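Side-chain contacts in CDP-glucose-4,6-dehydratase (Yersinia pseudotuberculosis, PDB 1RKX), which catalyses the NAD-dependent dehydration of CDP-D-glucose to CDP-4-keto-6-deoxy-D-glucose: residues 19-24 and 237-242; 65-70 and 100-105; 318-323 and 347-352. One frame throughout, in Å; residues are numbered along the deposited sequence.

Overall arrangement
Contacts 1 and 2 both line the NAD site of the Rossmann fold, contact 1 at the pyrophosphate and contact 2 at the adenine; their centres lie 22 Å apart and their nearest atoms about 11 Å apart. Contact 3 sits 12 Å from contact 1, centre to centre, where the C-terminal helices close over helices 20-31 and 236-251. The two are joined by Glu237, whose OE1 and OE2 each lie 2.8 Å from a backbone nitrogen, Arg319 N and Trp320 N respectively, and by packing of Trp24 on Ile350. Contacts 2 and 3, with centres 34 Å apart, do not touch and occupy opposite sides of the chain's centre.

Contact 1: 19-24 and 237-242; sequences GFKGGW and EPLSGY. With NAD (nicotinamide-adenine-dinucleotide), chain G.
Lys21 and Tyr242 meet in a buried helix-to-helix contact that ties the NAD-binding first helix of the Rossmann fold, 20-31, to helix 236-251. The short segments cross at -60° with axes 10.7 Å apart, a separation spanned by long side chains. Gly19 and Gly22 are the second and third glycines of the TGxxGxxG motif of extended short-chain dehydrogenases, and Gly19 is the N-cap of the helix. Here the first turn of the helix receives the pyrophosphate: Phe20 N donates to NAD O2A at 2.8 Å, almost straight, and Lys21 N gives a bond of the same length to NAD O2N, so that each phosphate is held by one of two successive amides.

The Lys21 side chain leaves the helix along the cofactor, its CD passing 3.5 Å from the ribose oxygen NAD O4D. A bend at chi3 (63°) then turns the ammonium toward helix 236-251, where NZ donates to Tyr242 OH at 2.7 Å. NZ comes in at the edge of the tyrosine ring, in its plane, and the two side chains cross at about a right angle. Behind this polar link lies an apolar one. Leu239 splits its methyls: CD1 packs on Lys21 CE at 3.9 Å, while CD2 reaches the backbone Lys21 O and, at 3.7 Å, Trp24 CB. The indole itself turns away from this segment, NE1 bonding to Gly199 O and the rings meeting Trp332.

Lys21 thus bonds NAD through its amide, packs on it with its methylenes, and bonds Tyr242 through its amine. The phosphates are met by the two backbone amides at the helix N-terminus; the ammonium, held by the phenol oxygen beside the ribose, probably adds only a longer-range positive field.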
# COMPACT_ATOMS: atom_id res chain seq x y z
N GLY C 19 -33.91 3.09 -17.06
CA GLY C 19 -33.68 3.59 -15.72
C GLY C 19 -33.39 5.08 -15.67
O GLY C 19 -33.45 5.78 -16.68
N PHE C 20 -33.04 5.56 -14.47
CA PHE C 20 -32.75 6.97 -14.24
C PHE C 20 -31.55 7.48 -15.04
O PHE C 20 -31.70 8.36 -15.90
CB PHE C 20 -32.53 7.20 -12.74
CG PHE C 20 -32.11 8.60 -12.39
CD1 PHE C 20 -32.88 9.70 -12.76
CD2 PHE C 20 -30.96 8.82 -11.63
CE1 PHE C 20 -32.52 11.00 -12.39
CE2 PHE C 20 -30.58 10.11 -11.24
CZ PHE C 20 -31.37 11.20 -11.62
N LYS C 21 -30.36 6.94 -14.77
CA LYS C 21 -29.17 7.39 -15.49
C LYS C 21 -29.24 7.02 -16.96
O LYS C 21 -28.84 7.80 -17.83
CB LYS C 21 -27.91 6.78 -14.87
CG LYS C 21 -27.62 7.26 -13.45
CD LYS C 21 -26.39 6.59 -12.86
CE LYS C 21 -25.13 6.94 -13.66
NZ LYS C 21 -23.91 6.29 -13.10
N GLY C 22 -29.74 5.82 -17.24
CA GLY C 22 -29.85 5.35 -18.61
C GLY C 22 -30.76 6.21 -19.46
O GLY C 22 -30.49 6.42 -20.64
N GLY C 23 -31.85 6.68 -18.86
CA GLY C 23 -32.79 7.52 -19.58
C GLY C 23 -32.16 8.85 -19.93
O GLY C 23 -32.25 9.31 -21.07
N TRP C 24 -31.51 9.49 -18.96
CA TRP C 24 -30.87 10.77 -19.26
C TRP C 24 -29.79 10.59 -20.33
O TRP C 24 -29.67 11.41 -21.23
CB TRP C 24 -30.26 11.40 -18.00
CG TRP C 24 -31.27 12.13 -17.15
CD1 TRP C 24 -31.86 11.69 -16.01
CD2 TRP C 24 -31.82 13.43 -17.40
NE1 TRP C 24 -32.74 12.64 -15.52
CE2 TRP C 24 -32.73 13.72 -16.36
CE3 TRP C 24 -31.62 14.39 -18.41
CZ2 TRP C 24 -33.44 14.92 -16.30
CZ3 TRP C 24 -32.33 15.59 -18.35
CH2 TRP C 24 -33.23 15.84 -17.30
N GLU C 237 -23.58 15.33 -14.68
CA GLU C 237 -22.15 15.47 -14.40
C GLU C 237 -21.37 14.19 -14.74
O GLU C 237 -20.47 14.21 -15.57
CB GLU C 237 -21.93 15.88 -12.94
CG GLU C 237 -22.65 17.19 -12.56
CD GLU C 237 -21.82 18.45 -12.80
OE1 GLU C 237 -21.14 18.56 -13.84
OE2 GLU C 237 -21.86 19.35 -11.93
N PRO C 238 -21.70 13.06 -14.09
CA PRO C 238 -20.93 11.86 -14.45
C PRO C 238 -21.20 11.44 -15.90
O PRO C 238 -20.29 10.96 -16.58
CB PRO C 238 -21.41 10.82 -13.44
CG PRO C 238 -22.81 11.29 -13.09
CD PRO C 238 -22.61 12.78 -12.97
N LEU C 239 -22.43 11.63 -16.37
CA LEU C 239 -22.76 11.26 -17.74
C LEU C 239 -21.88 12.02 -18.74
O LEU C 239 -21.46 11.46 -19.75
CB LEU C 239 -24.24 11.51 -18.02
CG LEU C 239 -25.18 10.32 -17.77
CD1 LEU C 239 -24.97 9.78 -16.36
CD2 LEU C 239 -26.62 10.75 -17.98
N SER C 240 -21.59 13.29 -18.45
CA SER C 240 -20.74 14.05 -19.36
C SER C 240 -19.38 13.38 -19.39
O SER C 240 -18.73 13.33 -20.43
CB SER C 240 -20.62 15.52 -18.90
OG SER C 240 -19.97 15.64 -17.65
N GLY C 241 -18.95 12.85 -18.24
CA GLY C 241 -17.67 12.17 -18.18
C GLY C 241 -17.69 10.88 -18.98
O GLY C 241 -16.73 10.56 -19.67
N TYR C 242 -18.80 10.14 -18.89
CA TYR C 242 -18.95 8.88 -19.63
C TYR C 242 -18.87 9.15 -21.14
O TYR C 242 -18.23 8.40 -21.88
CB TYR C 242 -20.31 8.23 -19.34
CG TYR C 242 -20.57 7.86 -17.89
CD1 TYR C 242 -21.82 7.36 -17.51
CD2 TYR C 242 -19.59 8.02 -16.90
CE1 TYR C 242 -22.09 7.03 -16.18
CE2 TYR C 242 -19.86 7.69 -15.56
CZ TYR C 242 -21.11 7.21 -15.21
OH TYR C 242 -21.39 6.92 -13.89
PA NAD G . -32.24 2.50 -12.10
O1A NAD G . -32.84 1.46 -11.23
O2A NAD G . -33.06 3.70 -12.38
O5B NAD G . -31.80 1.86 -13.51
C5B NAD G . -31.37 0.48 -13.56
C4B NAD G . -31.56 -0.10 -14.96
O4B NAD G . -31.11 -1.47 -14.79
C3B NAD G . -33.02 -0.19 -15.38
O3B NAD G . -33.11 0.36 -16.71
C2B NAD G . -33.31 -1.68 -15.29
O2B NAD G . -34.38 -2.12 -16.17
C1B NAD G . -31.95 -2.27 -15.58
N9A NAD G . -31.83 -3.65 -15.14
C8A NAD G . -31.76 -4.12 -13.86
N7A NAD G . -31.67 -5.44 -13.78
C5A NAD G . -31.69 -5.85 -15.10
C6A NAD G . -31.64 -7.14 -15.68
N6A NAD G . -31.55 -8.28 -15.04
N1A NAD G . -31.68 -7.21 -17.05
C2A NAD G . -31.78 -6.04 -17.75
N3A NAD G . -31.84 -4.79 -17.32
C4A NAD G . -31.79 -4.76 -15.96
O3 NAD G . -30.86 2.91 -11.49
PN NAD G . -29.76 4.02 -11.97
O1N NAD G . -29.72 4.98 -10.87
O2N NAD G . -30.22 4.60 -13.26
O5D NAD G . -28.42 3.18 -12.02
C5D NAD G . -27.77 3.06 -13.29
C4D NAD G . -26.47 2.31 -13.14
O4D NAD G . -25.62 3.18 -12.32
C3D NAD G . -26.47 0.97 -12.40
O3D NAD G . -25.40 0.16 -12.93
C2D NAD G . -26.18 1.40 -10.96
O2D NAD G . -25.67 0.29 -10.20
C1D NAD G . -25.16 2.47 -11.19
N1N NAD G . -25.03 3.36 -10.04
C2N NAD G . -25.97 4.36 -9.74
C3N NAD G . -25.76 5.30 -8.60
C7N NAD G . -26.77 6.35 -8.38
O7N NAD G . -26.57 7.14 -7.45
N7N NAD G . -27.88 6.48 -9.14
C4N NAD G . -24.58 5.08 -7.68
C5N NAD G . -23.69 3.97 -8.13
C6N NAD G . -23.89 3.20 -9.19

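Contact 2: 65-70 and 100-105. With NAD (nicotinamide-adenine-dinucleotide), chain G.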
# COMPACT_ATOMS: atom_id res chain seq x y z
N ASP C 65 -33.81 -9.31 -20.34
CA ASP C 65 -33.01 -9.50 -19.13
C ASP C 65 -31.56 -9.71 -19.54
O ASP C 65 -31.28 -10.51 -20.43
CB ASP C 65 -33.53 -10.73 -18.39
CG ASP C 65 -33.08 -10.77 -16.94
OD1 ASP C 65 -31.87 -10.63 -16.68
OD2 ASP C 65 -33.96 -10.94 -16.06
N ILE C 66 -30.63 -8.99 -18.91
CA ILE C 66 -29.22 -9.16 -19.26
C ILE C 66 -28.69 -10.51 -18.81
O ILE C 66 -27.58 -10.88 -19.16
CB ILE C 66 -28.31 -8.05 -18.65
CG1 ILE C 66 -28.43 -8.05 -17.13
CG2 ILE C 66 -28.66 -6.70 -19.27
CD1 ILE C 66 -27.48 -7.06 -16.46
N ARG C 67 -29.48 -11.24 -18.03
CA ARG C 67 -29.08 -12.56 -17.56
C ARG C 67 -29.42 -13.62 -18.62
O ARG C 67 -29.11 -14.80 -18.46
CB ARG C 67 -29.77 -12.89 -16.23
CG ARG C 67 -29.19 -12.13 -15.05
CD ARG C 67 -30.04 -12.28 -13.81
NE ARG C 67 -31.35 -11.69 -13.99
CZ ARG C 67 -32.25 -11.56 -13.02
NH1 ARG C 67 -31.97 -11.98 -11.80
NH2 ARG C 67 -33.42 -11.00 -13.27
N ASP C 68 -30.08 -13.17 -19.69
CA ASP C 68 -30.45 -14.05 -20.79
C ASP C 68 -29.30 -13.89 -21.79
O ASP C 68 -29.36 -13.04 -22.68
CB ASP C 68 -31.76 -13.58 -21.43
CG ASP C 68 -32.31 -14.57 -22.44
OD1 ASP C 68 -31.51 -15.27 -23.10
OD2 ASP C 68 -33.55 -14.65 -22.59
N GLN C 69 -28.26 -14.70 -21.63
CA GLN C 69 -27.07 -14.62 -22.48
C GLN C 69 -27.31 -14.57 -23.98
O GLN C 69 -26.76 -13.71 -24.68
CB GLN C 69 -26.13 -15.78 -22.16
CG GLN C 69 -24.78 -15.69 -22.89
CD GLN C 69 -23.85 -16.84 -22.54
OE1 GLN C 69 -24.14 -17.63 -21.64
NE2 GLN C 69 -22.73 -16.93 -23.24
N ASN C 70 -28.12 -15.49 -24.50
CA ASN C 70 -28.35 -15.52 -25.94
C ASN C 70 -29.20 -14.35 -26.44
O ASN C 70 -28.93 -13.79 -27.50
CB ASN C 70 -29.00 -16.83 -26.36
CG ASN C 70 -28.85 -17.09 -27.84
OD1 ASN C 70 -27.74 -17.37 -28.32
ND2 ASN C 70 -29.94 -16.99 -28.58
N PRO C 100 -29.51 -11.54 -2.59
CA PRO C 100 -28.10 -11.54 -2.97
C PRO C 100 -27.79 -12.27 -4.29
O PRO C 100 -27.04 -11.77 -5.13
CB PRO C 100 -27.42 -12.19 -1.76
CG PRO C 100 -28.49 -13.12 -1.23
CD PRO C 100 -29.73 -12.26 -1.32
N VAL C 101 -28.39 -13.44 -4.48
CA VAL C 101 -28.15 -14.23 -5.68
C VAL C 101 -28.51 -13.45 -6.95
O VAL C 101 -27.72 -13.39 -7.90
CB VAL C 101 -28.93 -15.56 -5.62
CG1 VAL C 101 -28.64 -16.40 -6.86
CG2 VAL C 101 -28.55 -16.33 -4.35
N GLU C 102 -29.70 -12.85 -6.97
CA GLU C 102 -30.13 -12.08 -8.13
C GLU C 102 -29.19 -10.89 -8.37
O GLU C 102 -28.95 -10.50 -9.51
CB GLU C 102 -31.56 -11.55 -7.92
CG GLU C 102 -32.63 -12.64 -7.82
CD GLU C 102 -32.41 -13.60 -6.66
OE1 GLU C 102 -32.14 -13.13 -5.53
OE2 GLU C 102 -32.51 -14.82 -6.88
N THR C 103 -28.66 -10.32 -7.29
CA THR C 103 -27.75 -9.18 -7.41
C THR C 103 -26.48 -9.61 -8.12
O THR C 103 -26.01 -8.94 -9.05
CB THR C 103 -27.38 -8.60 -6.03
OG1 THR C 103 -28.55 -8.07 -5.40
CG2 THR C 103 -26.36 -7.48 -6.18
N TYR C 104 -25.92 -10.73 -7.68
CA TYR C 104 -24.70 -11.24 -8.29
C TYR C 104 -24.93 -11.71 -9.72
O TYR C 104 -24.12 -11.43 -10.60
CB TYR C 104 -24.11 -12.39 -7.46
CG TYR C 104 -23.28 -11.92 -6.28
CD1 TYR C 104 -23.74 -12.06 -4.97
CD2 TYR C 104 -22.03 -11.33 -6.47
CE1 TYR C 104 -22.98 -11.63 -3.88
CE2 TYR C 104 -21.25 -10.90 -5.39
CZ TYR C 104 -21.73 -11.05 -4.10
OH TYR C 104 -20.97 -10.63 -3.03
N SER C 105 -26.03 -12.41 -9.96
CA SER C 105 -26.31 -12.88 -11.32
C SER C 105 -26.46 -11.69 -12.26
O SER C 105 -25.88 -11.67 -13.35
CB SER C 105 -27.59 -13.74 -11.34
OG SER C 105 -28.70 -13.00 -10.89
PA NAD G . -32.24 2.50 -12.10
O1A NAD G . -32.84 1.46 -11.23
O2A NAD G . -33.06 3.70 -12.38
O5B NAD G . -31.80 1.86 -13.51
C5B NAD G . -31.37 0.48 -13.56
C4B NAD G . -31.56 -0.10 -14.96
O4B NAD G . -31.11 -1.47 -14.79
C3B NAD G . -33.02 -0.19 -15.38
O3B NAD G . -33.11 0.36 -16.71
C2B NAD G . -33.31 -1.68 -15.29
O2B NAD G . -34.38 -2.12 -16.17
C1B NAD G . -31.95 -2.27 -15.58
N9A NAD G . -31.83 -3.65 -15.14
C8A NAD G . -31.76 -4.12 -13.86
N7A NAD G . -31.67 -5.44 -13.78
C5A NAD G . -31.69 -5.85 -15.10
C6A NAD G . -31.64 -7.14 -15.68
N6A NAD G . -31.55 -8.28 -15.04
N1A NAD G . -31.68 -7.21 -17.05
C2A NAD G . -31.78 -6.04 -17.75
N3A NAD G . -31.84 -4.79 -17.32
C4A NAD G . -31.79 -4.76 -15.96
O3 NAD G . -30.86 2.91 -11.49
PN NAD G . -29.76 4.02 -11.97
O1N NAD G . -29.72 4.98 -10.87
O2N NAD G . -30.22 4.60 -13.26
O5D NAD G . -28.42 3.18 -12.02
C5D NAD G . -27.77 3.06 -13.29
C4D NAD G . -26.47 2.31 -13.14
O4D NAD G . -25.62 3.18 -12.32
C3D NAD G . -26.47 0.97 -12.40
O3D NAD G . -25.40 0.16 -12.93
C2D NAD G . -26.18 1.40 -10.96
O2D NAD G . -25.67 0.29 -10.20
C1D NAD G . -25.16 2.47 -11.19
N1N NAD G . -25.03 3.36 -10.04
C2N NAD G . -25.97 4.36 -9.74
C3N NAD G . -25.76 5.30 -8.60
C7N NAD G . -26.77 6.35 -8.38
O7N NAD G . -26.57 7.14 -7.45
N7N NAD G . -27.88 6.48 -9.14
C4N NAD G . -24.58 5.08 -7.68
C5N NAD G . -23.69 3.97 -8.13
C6N NAD G . -23.89 3.20 -9.19
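Arg67 rests against Ser105 at the adenine end of the NAD pocket, where the turn following Rossmann strand 60-63 meets the start of helix 100-121. Residues 65-68 form a type I beta turn, inside which Asp65 OD1 accepts from Arg67 N at 2.8 Å to make an Asx turn. The same oxygen takes Arg67 NE on its syn side, with OD1 lying in the guanidinium plane. Arg67 NH2 completes the side-on grip, reaching the syn lone pair of Asp65 OD2 at 2.8 Å in a salt bridge.

The adenine is read from this turn. NAD N6A donates to Asp65 OD1 at 2.9 Å, and Ile66 N donates to NAD N1A at 2.8 Å, while Ile66 CG1 lies 3.4 Å from that same ring nitrogen NAD N1A.

Across the contact the two segments touch by packing, without a hydrogen bond between them. Arg67, bent at chi3 (-64°), lays CD 3.3 Å from Ser105 OG, and this hydroxyl oxygen sits at the edge of the guanidinium, near its plane. Glu102 offers CB to Arg67 NH1 at 3.9 Å, but its carboxylate turns elsewhere. Helix 100-121 also faces the second subunit, Tyr104 packing on Ser170 of that chain.

Asp65 OD1 thus gathers three donors: a backbone amide, an arginine nitrogen and the cofactor's amino group. The two-nitrogen grip of the arginine, with the backbone bond, should hold the carboxylate's rotation and presumably favours its ionised form, a ready acceptor for the adenine amino group.

Contact 3: 318-323 and 347-352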
# COMPACT_ATOMS: atom_id res chain seq x y z
N PRO C 318 -16.52 18.96 -13.39
CA PRO C 318 -17.94 19.17 -13.12
C PRO C 318 -18.31 20.60 -13.51
O PRO C 318 -17.44 21.47 -13.57
CB PRO C 318 -18.06 18.90 -11.62
CG PRO C 318 -16.69 19.24 -11.10
CD PRO C 318 -15.79 18.65 -12.15
N ARG C 319 -19.59 20.85 -13.76
CA ARG C 319 -20.03 22.17 -14.19
C ARG C 319 -20.98 22.89 -13.25
O ARG C 319 -21.04 24.12 -13.27
CB ARG C 319 -20.69 22.07 -15.57
CG ARG C 319 -19.87 21.33 -16.59
CD ARG C 319 -20.53 21.33 -17.96
NE ARG C 319 -19.79 20.50 -18.89
CZ ARG C 319 -19.93 20.52 -20.21
NH1 ARG C 319 -20.80 21.36 -20.77
NH2 ARG C 319 -19.20 19.72 -20.96
N TRP C 320 -21.72 22.14 -12.44
CA TRP C 320 -22.68 22.75 -11.52
C TRP C 320 -22.41 22.49 -10.04
O TRP C 320 -22.18 21.34 -9.64
CB TRP C 320 -24.10 22.27 -11.82
CG TRP C 320 -24.63 22.61 -13.18
CD1 TRP C 320 -24.14 23.56 -14.04
CD2 TRP C 320 -25.77 22.04 -13.81
NE1 TRP C 320 -24.93 23.61 -15.18
CE2 TRP C 320 -25.93 22.68 -15.06
CE3 TRP C 320 -26.68 21.03 -13.45
CZ2 TRP C 320 -26.97 22.36 -15.94
CZ3 TRP C 320 -27.72 20.71 -14.33
CH2 TRP C 320 -27.85 21.38 -15.56
N ASN C 321 -22.45 23.54 -9.23
CA ASN C 321 -22.26 23.36 -7.80
C ASN C 321 -23.57 22.74 -7.33
O ASN C 321 -24.50 22.61 -8.12
CB ASN C 321 -22.01 24.70 -7.10
CG ASN C 321 -23.12 25.70 -7.35
OD1 ASN C 321 -24.28 25.45 -7.07
ND2 ASN C 321 -22.75 26.86 -7.89
N LEU C 322 -23.66 22.36 -6.06
CA LEU C 322 -24.88 21.74 -5.58
C LEU C 322 -26.10 22.65 -5.67
O LEU C 322 -27.15 22.23 -6.14
CB LEU C 322 -24.70 21.24 -4.15
CG LEU C 322 -25.82 20.29 -3.68
CD1 LEU C 322 -25.98 19.16 -4.70
CD2 LEU C 322 -25.51 19.74 -2.30
N ASN C 323 -25.95 23.90 -5.23
CA ASN C 323 -27.06 24.85 -5.27
C ASN C 323 -27.69 24.93 -6.66
O ASN C 323 -28.90 24.85 -6.80
CB ASN C 323 -26.59 26.25 -4.86
CG ASN C 323 -26.11 26.30 -3.42
OD1 ASN C 323 -25.91 27.38 -2.86
ND2 ASN C 323 -25.90 25.13 -2.82
N ILE C 347 -34.76 17.75 -22.60
CA ILE C 347 -33.83 18.05 -23.69
C ILE C 347 -33.20 19.41 -23.44
O ILE C 347 -32.00 19.61 -23.63
CB ILE C 347 -34.55 18.09 -25.06
CG1 ILE C 347 -35.19 16.73 -25.34
CG2 ILE C 347 -33.55 18.46 -26.15
CD1 ILE C 347 -34.22 15.57 -25.31
N THR C 348 -34.03 20.37 -23.02
CA THR C 348 -33.55 21.71 -22.73
C THR C 348 -32.58 21.68 -21.55
O THR C 348 -31.60 22.43 -21.53
CB THR C 348 -34.72 22.66 -22.41
OG1 THR C 348 -35.52 22.84 -23.59
CG2 THR C 348 -34.19 24.02 -21.95
N GLU C 349 -32.84 20.81 -20.58
CA GLU C 349 -31.95 20.71 -19.43
C GLU C 349 -30.58 20.25 -19.90
O GLU C 349 -29.56 20.76 -19.45
CB GLU C 349 -32.51 19.73 -18.40
CG GLU C 349 -31.69 19.68 -17.13
CD GLU C 349 -32.54 19.84 -15.89
OE1 GLU C 349 -33.39 20.76 -15.86
OE2 GLU C 349 -32.35 19.06 -14.93
N ILE C 350 -30.56 19.29 -20.81
CA ILE C 350 -29.31 18.79 -21.35
C ILE C 350 -28.60 19.92 -22.08
O ILE C 350 -27.38 20.08 -21.96
CB ILE C 350 -29.55 17.62 -22.31
CG1 ILE C 350 -29.97 16.38 -21.51
CG2 ILE C 350 -28.29 17.34 -23.13
CD1 ILE C 350 -30.53 15.24 -22.35
N ASN C 351 -29.36 20.72 -22.83
CA ASN C 351 -28.77 21.84 -23.56
C ASN C 351 -28.20 22.87 -22.59
O ASN C 351 -27.11 23.41 -22.82
CB ASN C 351 -29.81 22.50 -24.47
CG ASN C 351 -30.21 21.63 -25.64
OD1 ASN C 351 -29.36 20.99 -26.27
ND2 ASN C 351 -31.50 21.61 -25.96
N ASN C 352 -28.93 23.15 -21.52
CA ASN C 352 -28.47 24.11 -20.52
C ASN C 352 -27.14 23.64 -19.94
O ASN C 352 -26.24 24.44 -19.71
CB ASN C 352 -29.50 24.24 -19.40
CG ASN C 352 -30.71 25.05 -19.81
OD1 ASN C 352 -31.76 25.01 -19.16
ND2 ASN C 352 -30.58 25.80 -20.90
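A loop, 318-321, leads into helix 322-338 at some distance from helix 342-355, its backbone extended at Trp320, whereas 347-352 make up about a turn and a half of helix 342-355. Only the long indole of Trp320 bridges the two backbones.

CG of Trp320 stands beside its own backbone N and anti to the carbonyl carbon (chi1 -62°), which directs the indole toward 347-352, and chi2 (-18°) turns it so that the CZ2-CH2 edge leads. CH2 comes 4.3 Å from Glu349 O and 4.5 Å from Glu349 CG, while CZ2 lies 4.2 Å from Asn352 C. The carbonyl oxygen of Glu349 and the carbonyl carbon of Asn352 both sit near the ring plane, so the indole meets one turn of the helix with its rim.

Other residues surround the ring. Tyr328 of helix 322-338 stacks on it, His234 meets it edge-to-face, and Trp320 NE1 is hydrogen-bonded to Thr356 OG1. His234 NE2 in turn bonds to Glu349 OE2, linking the two sides through a shared histidine.

Between the segments themselves this is van der Waals packing at fairly long range. Trp320 NE1 and Glu349 OE2 are bonded to Thr356 and His234, and the Thr356 bond and the Tyr328 and His234 ring contacts are consistent with the indole being held in this orientation.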